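Local coordinates for lectin (Cicer arietinum, PDB 4LL2), which is a hemopexin-fold lectin that binds a metal ion and, as its name implies, probably recognises carbohydrate, at residues A[5-10]-A[63-68]. Numbering follows the deposited sequence.
Sequences YINAAF and GIDCSF. With NA (sodium ion), chain C.
Asn7 and Ala8 run beside Asp65 and Cys66 as the innermost strands of two adjacent blades of the four-bladed propeller, 8-10 and 66-68, pass almost parallel, their axes 7° apart and 5.3 Å at closest approach. The strands do not pair with each other; each bonds within its own blade, Asn7 and Ala8 both facing Phe21 in a classic beta bulge. Sodium joins the two segments on the N-terminal side of the strands, at Asn7 and Asp65. Asn7 chelates it twice, through O at 2.4 Å and OD1 at 2.2 Å, and Asp65 adds its carbonyl O at 2.3 Å. With CG anti to the backbone N (chi1 -164°), the Asn7 amide brings OD1 round to the same ion as its own carbonyl. The Asp65 carboxylate lies alongside that amide, its plane turned 72° from it, but its OD2 is hydrogen-bonded to the backbone N of Glu80. Further along, the methyl of Ala8 sits 3.5 Å from Cys66 N and touches CG2 of Ile64. Ser67 directs OG at the edge of the Phe10 ring, in its plane, 3.7 Å from CD1, while CB of Phe10 packs on the backbone of Phe68. A water accepts from Ala9 N and can donate to Ser67 O, bridging the strands. The carbonyls of Asp121 and Asp174 also bind the sodium, so one residue from each blade contributes. The carbonyl oxygens converge on one cation, whose charge probably offsets their closeness; the ion thus probably pins the four blades together in the central channel.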
loop_
_atom_site.group_PDB
_atom_site.type_symbol
_atom_site.label_atom_id
_atom_site.label_comp_id
_atom_site.label_asym_id
_atom_site.label_seq_id
_atom_site.Cartn_x
_atom_site.Cartn_y
_atom_site.Cartn_z
ATOM N N TYR A 5 -1.197 -13.390 3.031
ATOM C CA TYR A 5 -0.846 -12.749 1.805
ATOM C C TYR A 5 -0.410 -11.300 2.042
ATOM O O TYR A 5 -0.237 -10.886 3.127
ATOM C CB TYR A 5 -2.038 -12.819 0.858
ATOM C CG TYR A 5 -2.340 -14.193 0.342
ATOM C CD1 TYR A 5 -3.403 -14.901 0.789
ATOM C CD2 TYR A 5 -1.555 -14.786 -0.594
ATOM C CE1 TYR A 5 -3.670 -16.144 0.302
ATOM C CE2 TYR A 5 -1.825 -16.016 -1.067
ATOM C CZ TYR A 5 -2.875 -16.683 -0.621
ATOM O OH TYR A 5 -3.114 -17.895 -1.113
ATOM N N ILE A 6 -0.192 -10.556 0.999
ATOM C CA ILE A 6 0.243 -9.198 1.136
ATOM C C ILE A 6 -0.772 -8.330 1.805
ATOM O O ILE A 6 -1.890 -8.290 1.439
ATOM C CB ILE A 6 0.682 -8.622 -0.213
ATOM C CG1 ILE A 6 1.374 -9.678 -1.014
ATOM C CG2 ILE A 6 1.590 -7.466 -0.063
ATOM C CD1 ILE A 6 1.834 -9.223 -2.236
ATOM N N ASN A 7 -0.352 -7.641 2.837
ATOM C CA ASN A 7 -1.287 -6.821 3.460
ATOM C C ASN A 7 -0.993 -5.397 3.318
ATOM O O ASN A 7 -1.780 -4.590 3.588
ATOM C CB ASN A 7 -1.472 -7.206 4.868
ATOM C CG ASN A 7 -2.678 -6.632 5.441
ATOM O OD1 ASN A 7 -3.811 -6.466 4.811
ATOM N ND2 ASN A 7 -2.481 -6.252 6.644
ATOM N N ALA A 8 0.152 -5.117 2.803
ATOM C CA ALA A 8 0.480 -3.721 2.523
ATOM C C ALA A 8 1.716 -3.613 1.645
ATOM O O ALA A 8 2.526 -4.518 1.589
ATOM C CB ALA A 8 0.724 -2.942 3.835
ATOM N N ALA A 9 1.824 -2.487 0.962
ATOM C CA ALA A 9 2.955 -2.192 0.118
ATOM C C ALA A 9 3.013 -0.685 -0.125
ATOM O O ALA A 9 2.039 0.025 0.092
ATOM C CB ALA A 9 2.814 -2.916 -1.242
ATOM N N PHE A 10 4.190 -0.214 -0.512
ATOM C CA PHE A 10 4.356 1.161 -0.913
ATOM C C PHE A 10 5.457 1.175 -1.948
ATOM O O PHE A 10 6.284 0.257 -1.992
ATOM C CB PHE A 10 4.610 2.144 0.247
ATOM C CG PHE A 10 5.893 1.950 1.002
ATOM C CD1 PHE A 10 5.883 1.299 2.230
ATOM C CD2 PHE A 10 7.097 2.476 0.531
ATOM C CE1 PHE A 10 7.032 1.180 2.988
ATOM C CE2 PHE A 10 8.270 2.360 1.288
ATOM C CZ PHE A 10 8.233 1.705 2.519
ATOM N N GLY A 63 3.505 -6.233 12.596
ATOM C CA GLY A 63 3.570 -5.849 11.219
ATOM C C GLY A 63 2.798 -4.644 10.745
ATOM O O GLY A 63 2.322 -3.886 11.507
ATOM N N ILE A 64 2.776 -4.471 9.446
ATOM C CA ILE A 64 2.119 -3.394 8.761
ATOM C C ILE A 64 0.970 -3.920 7.945
ATOM O O ILE A 64 1.145 -4.774 7.164
ATOM C CB ILE A 64 3.141 -2.593 7.919
ATOM C CG1 ILE A 64 4.127 -1.928 8.815
ATOM C CG2 ILE A 64 2.572 -1.493 7.235
ATOM C CD1 ILE A 64 5.347 -2.591 8.925
ATOM N N ASP A 65 -0.209 -3.378 8.171
ATOM C CA ASP A 65 -1.419 -3.766 7.486
ATOM C C ASP A 65 -1.951 -2.869 6.407
ATOM O O ASP A 65 -2.813 -3.217 5.660
ATOM C CB ASP A 65 -2.511 -4.260 8.461
ATOM C CG ASP A 65 -3.169 -3.185 9.318
ATOM O OD1 ASP A 65 -3.329 -2.045 9.018
ATOM O OD2 ASP A 65 -3.617 -3.541 10.346
ATOM N N CYS A 66 -1.356 -1.722 6.309
ATOM C CA CYS A 66 -1.646 -0.783 5.234
ATOM C C CYS A 66 -0.588 0.302 5.218
ATOM O O CYS A 66 -0.048 0.660 6.273
ATOM C CB CYS A 66 -2.968 -0.076 5.528
ATOM S SG CYS A 66 -3.380 1.175 4.251
ATOM N N SER A 67 -0.276 0.807 4.027
ATOM C CA SER A 67 0.671 1.898 3.911
ATOM C C SER A 67 0.761 2.514 2.516
ATOM O O SER A 67 0.162 2.008 1.568
ATOM C CB SER A 67 2.058 1.442 4.409
ATOM O OG SER A 67 2.621 0.396 3.645
ATOM N N PHE A 68 1.480 3.629 2.407
ATOM C CA PHE A 68 1.656 4.303 1.134
ATOM C C PHE A 68 2.864 5.238 1.188
ATOM O O PHE A 68 3.228 5.733 2.253
ATOM C CB PHE A 68 0.335 5.000 0.693
ATOM C CG PHE A 68 -0.123 6.141 1.589
ATOM C CD1 PHE A 68 0.384 7.426 1.427
ATOM C CD2 PHE A 68 -1.090 5.923 2.571
ATOM C CE1 PHE A 68 -0.078 8.489 2.228
ATOM C CE2 PHE A 68 -1.555 6.958 3.371
ATOM C CZ PHE A 68 -1.045 8.252 3.204
HETATM NA NA NA C . -4.094 -4.353 4.183
HETATM O O HOH W 1 -1.042 -0.856 1.005
#